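Local coordinates for protein multi-copper Oxidase CueO (Ochrobactrum, PDB 6EVG) that is a laccase-like multicopper oxidase that oxidises lignin model compounds and lignosulfonate, probably passing the electrons on to dioxygen, at residues E74-V80 and W115-I121; F233-D239 and T282-Y287; H434-G440 and F486-V492. One frame throughout, in Å; residues are numbered along the deposited sequence.

Overall arrangement
Following the chain from the N terminus, three antiparallel strand pairings close one after another, none nested in or crossing another. Interaction 1 brings 115-121 back beside 74-80, closing a loop of 34 residues in the first cupredoxin-like region. Interaction 2 joins 233-239 to 282-287 after 42 intervening residues, on the opposite side of the chain's centre. Interaction 3 pairs 434-440 with 486-492 across 45 residues in the last region and supplies two of the three ligands of the bound copper. Its nearest atoms lie about 10 Å from each of the others, which are themselves about 25 Å apart at their nearest atoms, so none touches another; each ties together strands of a separate sheet.

Interaction 1: E74-V80 and W115-I121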
loop_
_atom_site.group_PDB
_atom_site.type_symbol
_atom_site.label_atom_id
_atom_site.label_comp_id
_atom_site.label_asym_id
_atom_site.label_seq_id
_atom_site.Cartn_x
_atom_site.Cartn_y
_atom_site.Cartn_z
ATOM N N GLU A 74 9.351 -19.340 -7.909
ATOM C CA GLU A 74 10.587 -19.009 -8.580
ATOM C C GLU A 74 11.566 -18.233 -7.677
ATOM O O GLU A 74 11.161 -17.593 -6.713
ATOM C CB GLU A 74 10.433 -18.352 -9.936
ATOM C CG GLU A 74 10.057 -16.915 -9.938
ATOM C CD GLU A 74 9.850 -16.191 -11.361
ATOM O OE1 GLU A 74 10.676 -16.392 -12.361
ATOM O OE2 GLU A 74 8.902 -15.375 -11.475
ATOM N N THR A 75 12.816 -18.251 -8.056
ATOM C CA THR A 75 13.877 -17.456 -7.399
ATOM C C THR A 75 14.254 -16.304 -8.317
ATOM O O THR A 75 14.508 -16.495 -9.511
ATOM C CB THR A 75 15.140 -18.289 -7.106
ATOM O OG1 THR A 75 14.780 -19.401 -6.309
ATOM C CG2 THR A 75 16.197 -17.476 -6.333
ATOM N N VAL A 76 14.281 -15.095 -7.758
ATOM C CA VAL A 76 14.530 -13.870 -8.487
ATOM C C VAL A 76 15.545 -13.032 -7.754
ATOM O O VAL A 76 15.507 -12.910 -6.520
ATOM C CB VAL A 76 13.233 -13.046 -8.634
ATOM C CG1 VAL A 76 12.552 -12.636 -7.351
ATOM C CG2 VAL A 76 13.374 -11.754 -9.399
ATOM N N THR A 77 16.439 -12.407 -8.512
ATOM C CA THR A 77 17.325 -11.381 -7.986
ATOM C C THR A 77 16.648 -10.021 -8.189
ATOM O O THR A 77 16.405 -9.631 -9.350
ATOM C CB THR A 77 18.671 -11.394 -8.637
ATOM O OG1 THR A 77 19.284 -12.672 -8.404
ATOM C CG2 THR A 77 19.566 -10.286 -8.081
ATOM N N LEU A 78 16.341 -9.325 -7.098
ATOM C CA LEU A 78 15.778 -7.968 -7.164
ATOM C C LEU A 78 16.950 -7.004 -7.094
ATOM O O LEU A 78 17.467 -6.710 -6.023
ATOM C CB LEU A 78 14.768 -7.757 -6.033
ATOM C CG LEU A 78 13.542 -8.672 -6.081
ATOM C CD1 LEU A 78 12.699 -8.547 -4.831
ATOM C CD2 LEU A 78 12.681 -8.425 -7.316
ATOM N N SER A 79 17.415 -6.591 -8.276
ATOM C CA SER A 79 18.632 -5.804 -8.414
ATOM C C SER A 79 18.290 -4.343 -8.340
ATOM O O SER A 79 17.819 -3.757 -9.343
ATOM C CB SER A 79 19.331 -6.122 -9.713
ATOM O OG SER A 79 20.504 -5.391 -9.853
ATOM N N VAL A 80 18.518 -3.700 -7.182
ATOM C CA VAL A 80 18.131 -2.324 -6.923
ATOM C C VAL A 80 19.359 -1.433 -7.044
ATOM O O VAL A 80 20.365 -1.639 -6.363
ATOM C CB VAL A 80 17.505 -2.160 -5.543
ATOM C CG1 VAL A 80 17.029 -0.719 -5.333
ATOM C CG2 VAL A 80 16.341 -3.147 -5.346
ATOM N N TRP A 115 22.012 -2.912 -4.399
ATOM C CA TRP A 115 21.577 -3.920 -3.400
ATOM C C TRP A 115 20.828 -4.967 -4.188
ATOM O O TRP A 115 19.864 -4.619 -4.900
ATOM C CB TRP A 115 20.655 -3.224 -2.383
ATOM C CG TRP A 115 19.975 -4.103 -1.380
ATOM C CD1 TRP A 115 20.546 -4.910 -0.499
ATOM C CD2 TRP A 115 18.538 -4.147 -1.106
ATOM N NE1 TRP A 115 19.542 -5.516 0.305
ATOM C CE2 TRP A 115 18.316 -5.015 -0.043
ATOM C CE3 TRP A 115 17.432 -3.542 -1.714
ATOM C CZ2 TRP A 115 16.993 -5.272 0.459
ATOM C CZ3 TRP A 115 16.154 -3.790 -1.239
ATOM C CH2 TRP A 115 15.958 -4.617 -0.171
ATOM N N LYS A 116 21.246 -6.228 -4.081
ATOM C CA LYS A 116 20.734 -7.262 -4.977
ATOM C C LYS A 116 20.271 -8.506 -4.227
ATOM O O LYS A 116 20.831 -9.629 -4.381
ATOM C CB LYS A 116 21.800 -7.630 -6.000
ATOM C CG LYS A 116 22.331 -6.455 -6.783
ATOM C CD LYS A 116 23.332 -6.824 -7.849
ATOM C CE LYS A 116 23.842 -5.616 -8.608
ATOM N NZ LYS A 116 24.715 -5.972 -9.754
ATOM N N PRO A 117 19.293 -8.372 -3.328
ATOM C CA PRO A 117 18.775 -9.534 -2.610
ATOM C C PRO A 117 18.184 -10.589 -3.563
ATOM O O PRO A 117 17.536 -10.238 -4.568
ATOM C CB PRO A 117 17.694 -8.943 -1.708
ATOM C CG PRO A 117 17.265 -7.714 -2.436
ATOM C CD PRO A 117 18.520 -7.142 -3.037
ATOM N N GLU A 118 18.396 -11.841 -3.219
ATOM C CA GLU A 118 17.885 -12.963 -3.977
ATOM C C GLU A 118 16.760 -13.628 -3.204
ATOM O O GLU A 118 16.969 -14.103 -2.091
ATOM C CB GLU A 118 19.010 -13.963 -4.226
ATOM C CG GLU A 118 20.150 -13.350 -5.026
ATOM C CD GLU A 118 21.349 -14.243 -5.215
ATOM O OE1 GLU A 118 21.315 -15.435 -4.831
ATOM O OE2 GLU A 118 22.322 -13.724 -5.842
ATOM N N VAL A 119 15.580 -13.627 -3.781
ATOM C CA VAL A 119 14.340 -14.088 -3.111
ATOM C C VAL A 119 13.791 -15.312 -3.767
ATOM O O VAL A 119 13.652 -15.368 -4.980
ATOM C CB VAL A 119 13.270 -12.954 -3.109
ATOM C CG1 VAL A 119 11.967 -13.455 -2.566
ATOM C CG2 VAL A 119 13.811 -11.704 -2.427
ATOM N N LYS A 120 13.362 -16.252 -2.948
ATOM C CA LYS A 120 12.670 -17.444 -3.384
ATOM C C LYS A 120 11.219 -17.290 -2.978
ATOM O O LYS A 120 10.893 -17.307 -1.774
ATOM C CB LYS A 120 13.327 -18.670 -2.757
ATOM C CG LYS A 120 12.759 -19.968 -3.310
ATOM C CD LYS A 120 13.339 -21.224 -2.647
ATOM C CE LYS A 120 14.737 -21.506 -2.994
ATOM N NZ LYS A 120 15.208 -22.771 -2.381
ATOM N N ILE A 121 10.345 -17.112 -3.938
ATOM C CA ILE A 121 8.927 -16.780 -3.675
ATOM C C ILE A 121 8.138 -18.016 -3.261
ATOM O O ILE A 121 8.155 -19.014 -3.968
ATOM C CB ILE A 121 8.318 -16.155 -4.933
ATOM C CG1 ILE A 121 9.099 -14.916 -5.432
ATOM C CG2 ILE A 121 6.856 -15.848 -4.699
ATOM C CD1 ILE A 121 9.103 -13.731 -4.541
#
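W115 opens the pairing with V80 through two backbone bonds, V80 N to W115 O at 2.8 Å and W115 N to V80 O at 2.9 Å. Its indole runs alongside the valine, pointing the same way, CG being anti to the backbone N (chi1 173°), which brings W115 CE3 to within 3.8 Å of V80 CG2. The W92 ring also meets the indole, with the two planes nearly parallel. K116 is extended beyond CG and lays its methylenes past the S79 hydroxyl. At P117 the pattern is halved: its carbonyl accepts from L78 N in a nearly linear approach to the C=O, but a proline has no N-H to return, and P117 CD instead sits 3.2 Å from L78 O. The same CD rests over the centre of the W115 ring. E118 runs side by side with T77, placing E118 CG 3.6 Å from T77 OG1. V119 restores the full exchange, giving its N-H to V76 O and accepting from V76 N, while V119 CG2 touches L78 CD1 at 4.1 Å. K120 passes T75 OG1 with its CG, then bends at chi3 (-71°) and leads its amine away. I121 completes the ladder with a bond from I121 N to E74 O of 2.9 Å, almost straight at 173°. T75, T77, E118 and K120 share the more polar face, and V76, V80, V119 and W115 the other. Strand 114-120 is one of two outer strands in its sheet, an antiparallel edge of the first cupredoxin-like β-sandwich of a multicopper oxidase.

Interaction 2: F233-D239 and T282-Y287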
loop_
_atom_site.group_PDB
_atom_site.type_symbol
_atom_site.label_atom_id
_atom_site.label_comp_id
_atom_site.label_asym_id
_atom_site.label_seq_id
_atom_site.Cartn_x
_atom_site.Cartn_y
_atom_site.Cartn_z
ATOM N N PHE A 233 -8.996 7.047 0.698
ATOM C CA PHE A 233 -9.942 7.106 -0.389
ATOM C C PHE A 233 -11.163 6.294 -0.025
ATOM O O PHE A 233 -11.070 5.277 0.652
ATOM C CB PHE A 233 -9.308 6.602 -1.704
ATOM C CG PHE A 233 -8.233 7.505 -2.207
ATOM C CD1 PHE A 233 -8.494 8.625 -2.935
ATOM C CD2 PHE A 233 -6.883 7.237 -1.902
ATOM C CE1 PHE A 233 -7.504 9.473 -3.387
ATOM C CE2 PHE A 233 -5.889 8.110 -2.299
ATOM C CZ PHE A 233 -6.183 9.209 -3.050
ATOM N N HIS A 234 -12.349 6.743 -0.507
ATOM C CA HIS A 234 -13.602 6.062 -0.215
ATOM C C HIS A 234 -14.320 6.039 -1.579
ATOM O O HIS A 234 -15.028 7.009 -1.908
ATOM C CB HIS A 234 -14.405 6.810 0.857
ATOM C CG HIS A 234 -13.652 7.104 2.106
ATOM N ND1 HIS A 234 -13.438 6.167 3.103
ATOM C CD2 HIS A 234 -13.055 8.247 2.507
ATOM C CE1 HIS A 234 -12.727 6.745 4.074
ATOM N NE2 HIS A 234 -12.495 8.011 3.737
ATOM N N VAL A 235 -14.085 4.992 -2.356
ATOM C CA VAL A 235 -14.339 5.052 -3.785
ATOM C C VAL A 235 -15.628 4.384 -4.195
ATOM O O VAL A 235 -15.971 3.305 -3.701
ATOM C CB VAL A 235 -13.157 4.506 -4.632
ATOM C CG1 VAL A 235 -11.865 5.221 -4.310
ATOM C CG2 VAL A 235 -12.988 3.046 -4.513
ATOM N N ARG A 236 -16.316 5.004 -5.134
ATOM C CA ARG A 236 -17.493 4.404 -5.778
ATOM C C ARG A 236 -17.404 4.704 -7.260
ATOM O O ARG A 236 -16.689 5.611 -7.686
ATOM C CB ARG A 236 -18.837 4.947 -5.200
ATOM C CG ARG A 236 -19.075 6.413 -5.505
ATOM C CD ARG A 236 -20.535 6.780 -5.336
ATOM N NE ARG A 236 -20.780 8.182 -5.528
ATOM C CZ ARG A 236 -21.896 8.717 -5.966
ATOM N NH1 ARG A 236 -22.879 7.971 -6.426
ATOM N NH2 ARG A 236 -21.972 10.039 -6.073
ATOM N N LEU A 237 -18.282 4.030 -8.027
ATOM C CA LEU A 237 -18.561 4.480 -9.382
ATOM C C LEU A 237 -19.779 5.404 -9.381
ATOM O O LEU A 237 -20.622 5.352 -8.483
ATOM C CB LEU A 237 -18.803 3.271 -10.313
ATOM C CG LEU A 237 -17.502 2.498 -10.637
ATOM C CD1 LEU A 237 -17.557 1.146 -11.251
ATOM C CD2 LEU A 237 -16.450 3.292 -11.350
ATOM N N SER A 238 -19.806 6.325 -10.325
ATOM C CA SER A 238 -20.793 7.399 -10.353
ATOM C C SER A 238 -22.228 6.858 -10.533
ATOM O O SER A 238 -23.173 7.609 -10.192
ATOM C CB SER A 238 -20.447 8.427 -11.398
ATOM O OG SER A 238 -20.333 7.870 -12.661
ATOM N N ASP A 239 -22.410 5.676 -11.088
ATOM C CA ASP A 239 -23.717 5.040 -11.169
ATOM C C ASP A 239 -23.899 3.967 -10.118
ATOM O O ASP A 239 -24.857 3.160 -10.204
ATOM C CB ASP A 239 -23.984 4.518 -12.566
ATOM C CG ASP A 239 -23.074 3.442 -12.982
ATOM O OD1 ASP A 239 -22.219 2.921 -12.212
ATOM O OD2 ASP A 239 -23.191 3.109 -14.203
ATOM N N THR A 282 -18.539 5.640 -16.996
ATOM C CA THR A 282 -18.778 5.879 -15.594
ATOM C C THR A 282 -17.528 6.437 -14.984
ATOM O O THR A 282 -16.420 6.129 -15.432
ATOM C CB THR A 282 -19.254 4.631 -14.841
ATOM O OG1 THR A 282 -19.596 4.949 -13.487
ATOM C CG2 THR A 282 -18.296 3.515 -14.887
ATOM N N ASP A 283 -17.711 7.266 -13.954
ATOM C CA ASP A 283 -16.567 7.902 -13.267
ATOM C C ASP A 283 -16.284 7.226 -11.938
ATOM O O ASP A 283 -17.190 6.860 -11.209
ATOM C CB ASP A 283 -16.866 9.388 -13.033
ATOM C CG ASP A 283 -17.005 10.158 -14.338
ATOM O OD1 ASP A 283 -16.296 9.895 -15.287
ATOM O OD2 ASP A 283 -17.884 11.042 -14.405
ATOM N N LEU A 284 -15.002 7.100 -11.611
ATOM C CA LEU A 284 -14.569 6.703 -10.260
ATOM C C LEU A 284 -14.444 7.951 -9.431
ATOM O O LEU A 284 -13.786 8.916 -9.841
ATOM C CB LEU A 284 -13.217 5.972 -10.345
ATOM C CG LEU A 284 -12.747 5.308 -9.069
ATOM C CD1 LEU A 284 -13.572 4.081 -8.703
ATOM C CD2 LEU A 284 -11.262 4.906 -9.185
ATOM N N LEU A 285 -15.125 7.943 -8.283
ATOM C CA LEU A 285 -15.238 9.060 -7.371
ATOM C C LEU A 285 -14.739 8.684 -5.993
ATOM O O LEU A 285 -14.770 7.493 -5.634
ATOM C CB LEU A 285 -16.705 9.504 -7.187
ATOM C CG LEU A 285 -17.458 9.779 -8.521
ATOM C CD1 LEU A 285 -18.916 10.144 -8.183
ATOM C CD2 LEU A 285 -16.853 10.910 -9.285
ATOM N N THR A 286 -14.300 9.661 -5.192
ATOM C CA THR A 286 -14.013 9.423 -3.781
ATOM C C THR A 286 -14.635 10.508 -2.915
ATOM O O THR A 286 -14.586 11.688 -3.270
ATOM C CB THR A 286 -12.475 9.418 -3.490
ATOM O OG1 THR A 286 -12.258 9.136 -2.087
ATOM C CG2 THR A 286 -11.748 10.662 -3.947
ATOM N N TYR A 287 -15.076 10.141 -1.717
ATOM C CA TYR A 287 -15.362 11.209 -0.749
ATOM C C TYR A 287 -14.067 12.019 -0.554
ATOM O O TYR A 287 -12.953 11.480 -0.537
ATOM C CB TYR A 287 -15.785 10.681 0.611
ATOM C CG TYR A 287 -17.176 10.070 0.702
ATOM C CD1 TYR A 287 -18.282 10.660 0.127
ATOM C CD2 TYR A 287 -17.388 8.989 1.495
ATOM C CE1 TYR A 287 -19.539 10.163 0.288
ATOM C CE2 TYR A 287 -18.678 8.443 1.696
ATOM C CZ TYR A 287 -19.747 9.055 1.061
ATOM O OH TYR A 287 -21.007 8.537 1.242
#
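T286 OG1 takes the N-H of H234 at 2.9 Å in a nearly straight bond (175°) and donates in turn to Y287 O, so one hydroxyl links the two strands and braces its own backbone. Y287 N gives to H234 O, but the return bond from H234 N goes to the threonine hydroxyl and not to Y287 O. The torsion placing OG1 there sets it opposite the backbone N (chi1 -178°). At the other end S238 mirrors this use of a hydroxyl: D283 N gives to S238 OG at 3.0 Å, while S238 N gives to D283 O. Between them R236 and L285 exchange both backbone bonds. These strands lie in the middle of one sheet of the second cupredoxin-like domain, flanked by 262-264 and 295-303. Replacing T286 by an alanine would probably leave the H234 N-H without its acceptor and Y287 O without the hydroxyl that donates to it, and slacken this end of the ladder. Further out, L285 CD1 lies against the R236 guanidinium, 3.7 Å from R236 NH2; R236 NE makes a salt bridge with D295. The H234 and Y287 side chains cross at about a right angle, H234 CB meeting Y287 CD2 at 3.7 Å. On the buried face L284 CD1 packs against L237 CD2 at 4.0 Å and reaches V235 CB, with L298 and L175 beyond the valine. F233 presents its ring edge to T286 CG2, which lies in the ring plane.

Interaction 3: H434-G440 and F486-V492; sequences HPFHIHG and FMFHCHV. With CU (copper (II) ion), chain B; EDO (1,2-ethanediol), chain C.
H434 and C490 meet at the copper ion, bound by H434 ND1 at 2.0 Å and C490 SG at 2.2 Å, with H495 as the third ligand. This end is tightly packed. The thiolate sulfur, anti to its own backbone nitrogen (chi1 -179°), lies at the edge of the H434 ring, accepts a bond from V492 N and has P435 CD 3.7 Å away. With ND1 on copper and NE2 hydrogen-bonded to E339, the H434 ring is held at both nitrogens. H437 and H489 exchange both backbone bonds. On one face F436 and I438 pack against F488; on the other H437 and H489 come together, with H439 and H491 completing a cluster of four histidines. H439 NE2 and H489 NE2 are 2.8 Å apart in a hydrogen bond, the rings rim to rim with planes at 70°, while H489 ND1 donates to C490 O. The far end is looser: the H439 ring edge meets a 1,2-ethanediol, probably from the crystallisation liquor, whose O1 takes a bond from H439 ND1 at 2.8 Å and which also bonds to D102 and G103. Even here G440 CA sits over the F486 ring, 3.4 Å from its centroid. HPFHIH and HCH fit the HXXHXH and HCH motifs of multicopper oxidases: H434 and C490 serve the type 1 copper, while the four clustered histidines correspond to those that in relatives bind the trinuclear centre.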
loop_
_atom_site.group_PDB
_atom_site.type_symbol
_atom_site.label_atom_id
_atom_site.label_comp_id
_atom_site.label_asym_id
_atom_site.label_seq_id
_atom_site.Cartn_x
_atom_site.Cartn_y
_atom_site.Cartn_z
ATOM N N HIS A 434 -5.969 5.766 11.923
ATOM C CA HIS A 434 -4.566 5.521 11.505
ATOM C C HIS A 434 -4.472 4.207 10.794
ATOM O O HIS A 434 -4.982 3.197 11.278
ATOM C CB HIS A 434 -3.611 5.482 12.719
ATOM C CG HIS A 434 -3.545 6.765 13.491
ATOM N ND1 HIS A 434 -2.551 7.715 13.321
ATOM C CD2 HIS A 434 -4.387 7.264 14.448
ATOM C CE1 HIS A 434 -2.797 8.727 14.121
ATOM N NE2 HIS A 434 -3.903 8.495 14.799
ATOM N N PRO A 435 -3.768 4.158 9.636
ATOM C CA PRO A 435 -3.506 2.849 8.968
ATOM C C PRO A 435 -2.313 2.139 9.615
ATOM O O PRO A 435 -1.204 2.556 9.547
ATOM C CB PRO A 435 -3.229 3.293 7.547
ATOM C CG PRO A 435 -2.620 4.662 7.665
ATOM C CD PRO A 435 -3.299 5.304 8.876
ATOM N N PHE A 436 -2.578 0.992 10.202
ATOM C CA PHE A 436 -1.559 0.121 10.768
ATOM C C PHE A 436 -0.910 -0.717 9.679
ATOM O O PHE A 436 -1.626 -1.367 8.932
ATOM C CB PHE A 436 -2.238 -0.816 11.765
ATOM C CG PHE A 436 -1.347 -1.874 12.340
ATOM C CD1 PHE A 436 -0.484 -1.567 13.383
ATOM C CD2 PHE A 436 -1.373 -3.174 11.908
ATOM C CE1 PHE A 436 0.304 -2.570 13.933
ATOM C CE2 PHE A 436 -0.602 -4.151 12.436
ATOM C CZ PHE A 436 0.289 -3.834 13.465
ATOM N N HIS A 437 0.429 -0.801 9.668
ATOM C CA HIS A 437 1.127 -1.748 8.802
ATOM C C HIS A 437 2.199 -2.459 9.605
ATOM O O HIS A 437 2.933 -1.832 10.378
ATOM C CB HIS A 437 1.763 -1.035 7.567
ATOM C CG HIS A 437 2.654 -1.908 6.713
ATOM N ND1 HIS A 437 2.231 -3.149 6.233
ATOM C CD2 HIS A 437 3.904 -1.723 6.220
ATOM C CE1 HIS A 437 3.238 -3.679 5.514
ATOM N NE2 HIS A 437 4.238 -2.833 5.475
ATOM N N ILE A 438 2.247 -3.783 9.436
ATOM C CA ILE A 438 3.327 -4.602 10.006
ATOM C C ILE A 438 4.146 -5.204 8.877
ATOM O O ILE A 438 3.609 -5.770 7.923
ATOM C CB ILE A 438 2.768 -5.649 10.984
ATOM C CG1 ILE A 438 3.921 -6.368 11.702
ATOM C CG2 ILE A 438 1.810 -6.629 10.357
ATOM C CD1 ILE A 438 3.496 -7.058 13.009
ATOM N N HIS A 439 5.462 -5.072 8.988
ATOM C CA HIS A 439 6.415 -5.725 8.098
ATOM C C HIS A 439 6.699 -7.151 8.589
ATOM O O HIS A 439 6.866 -7.345 9.789
ATOM C CB HIS A 439 7.746 -4.997 8.036
ATOM C CG HIS A 439 7.696 -3.561 7.669
ATOM N ND1 HIS A 439 8.768 -2.957 7.047
ATOM C CD2 HIS A 439 6.757 -2.601 7.783
ATOM C CE1 HIS A 439 8.482 -1.687 6.845
ATOM N NE2 HIS A 439 7.256 -1.444 7.280
ATOM N N GLY A 440 6.814 -8.094 7.659
ATOM C CA GLY A 440 7.301 -9.410 8.064
ATOM C C GLY A 440 6.350 -10.317 8.790
ATOM O O GLY A 440 6.749 -11.346 9.307
ATOM N N PHE A 486 12.208 -6.322 11.996
ATOM C CA PHE A 486 10.987 -5.898 11.282
ATOM C C PHE A 486 10.364 -4.738 12.036
ATOM O O PHE A 486 10.807 -4.388 13.148
ATOM C CB PHE A 486 10.042 -7.091 11.127
ATOM C CG PHE A 486 10.340 -8.032 9.980
ATOM C CD1 PHE A 486 10.583 -7.581 8.710
ATOM C CD2 PHE A 486 10.308 -9.418 10.183
ATOM C CE1 PHE A 486 10.759 -8.482 7.646
ATOM C CE2 PHE A 486 10.527 -10.300 9.150
ATOM C CZ PHE A 486 10.743 -9.817 7.860
ATOM N N MET A 487 9.432 -4.067 11.424
ATOM C CA MET A 487 8.840 -2.866 11.961
ATOM C C MET A 487 7.339 -2.938 11.902
ATOM O O MET A 487 6.786 -3.653 11.073
ATOM C CB MET A 487 9.349 -1.643 11.224
ATOM C CG MET A 487 10.924 -1.666 11.315
ATOM S SD MET A 487 11.703 -0.306 10.543
ATOM C CE MET A 487 11.792 0.712 11.871
ATOM N N PHE A 488 6.688 -2.143 12.739
ATOM C CA PHE A 488 5.259 -1.883 12.650
ATOM C C PHE A 488 5.040 -0.423 12.903
ATOM O O PHE A 488 5.749 0.191 13.716
ATOM C CB PHE A 488 4.443 -2.829 13.530
ATOM C CG PHE A 488 4.726 -2.752 15.010
ATOM C CD1 PHE A 488 5.773 -3.459 15.550
ATOM C CD2 PHE A 488 3.898 -2.080 15.914
ATOM C CE1 PHE A 488 6.007 -3.493 16.951
ATOM C CE2 PHE A 488 4.135 -2.097 17.287
ATOM C CZ PHE A 488 5.192 -2.814 17.800
ATOM N N HIS A 489 4.033 0.173 12.247
ATOM C CA HIS A 489 3.935 1.616 12.255
ATOM C C HIS A 489 2.597 2.069 11.693
ATOM O O HIS A 489 1.889 1.312 11.056
ATOM C CB HIS A 489 5.113 2.259 11.459
ATOM C CG HIS A 489 5.240 1.779 10.047
ATOM N ND1 HIS A 489 4.652 2.440 8.996
ATOM C CD2 HIS A 489 5.897 0.735 9.502
ATOM C CE1 HIS A 489 4.959 1.797 7.867
ATOM N NE2 HIS A 489 5.675 0.731 8.150
ATOM N N CYS A 490 2.369 3.371 11.846
ATOM C CA CYS A 490 1.322 4.062 11.106
ATOM C C CYS A 490 1.837 4.301 9.701
ATOM O O CYS A 490 2.991 4.672 9.496
ATOM C CB CYS A 490 0.951 5.353 11.779
ATOM S SG CYS A 490 -0.373 6.209 10.903
ATOM N N HIS A 491 0.949 4.124 8.710
ATOM C CA HIS A 491 1.241 4.378 7.316
ATOM C C HIS A 491 0.843 5.782 6.814
ATOM O O HIS A 491 0.966 6.030 5.618
ATOM C CB HIS A 491 0.696 3.248 6.399
ATOM C CG HIS A 491 1.594 2.867 5.265
ATOM N ND1 HIS A 491 1.845 3.635 4.165
ATOM C CD2 HIS A 491 2.374 1.751 5.128
ATOM C CE1 HIS A 491 2.759 2.992 3.391
ATOM N NE2 HIS A 491 3.070 1.839 3.949
ATOM N N VAL A 492 0.441 6.683 7.743
ATOM C CA VAL A 492 0.489 8.107 7.457
ATOM C C VAL A 492 1.958 8.490 7.564
ATOM O O VAL A 492 2.537 8.392 8.622
ATOM C CB VAL A 492 -0.410 8.923 8.431
ATOM C CG1 VAL A 492 -0.160 10.401 8.290
ATOM C CG2 VAL A 492 -1.855 8.618 8.151
HETATM CU CU CU B . -1.003 7.900 12.083
HETATM C C1 EDO C . 12.197 -4.455 7.022
HETATM O O1 EDO C . 10.824 -4.800 6.802
HETATM C C2 EDO C . 12.468 -3.083 7.494
HETATM O O2 EDO C . 11.752 -2.112 6.715
#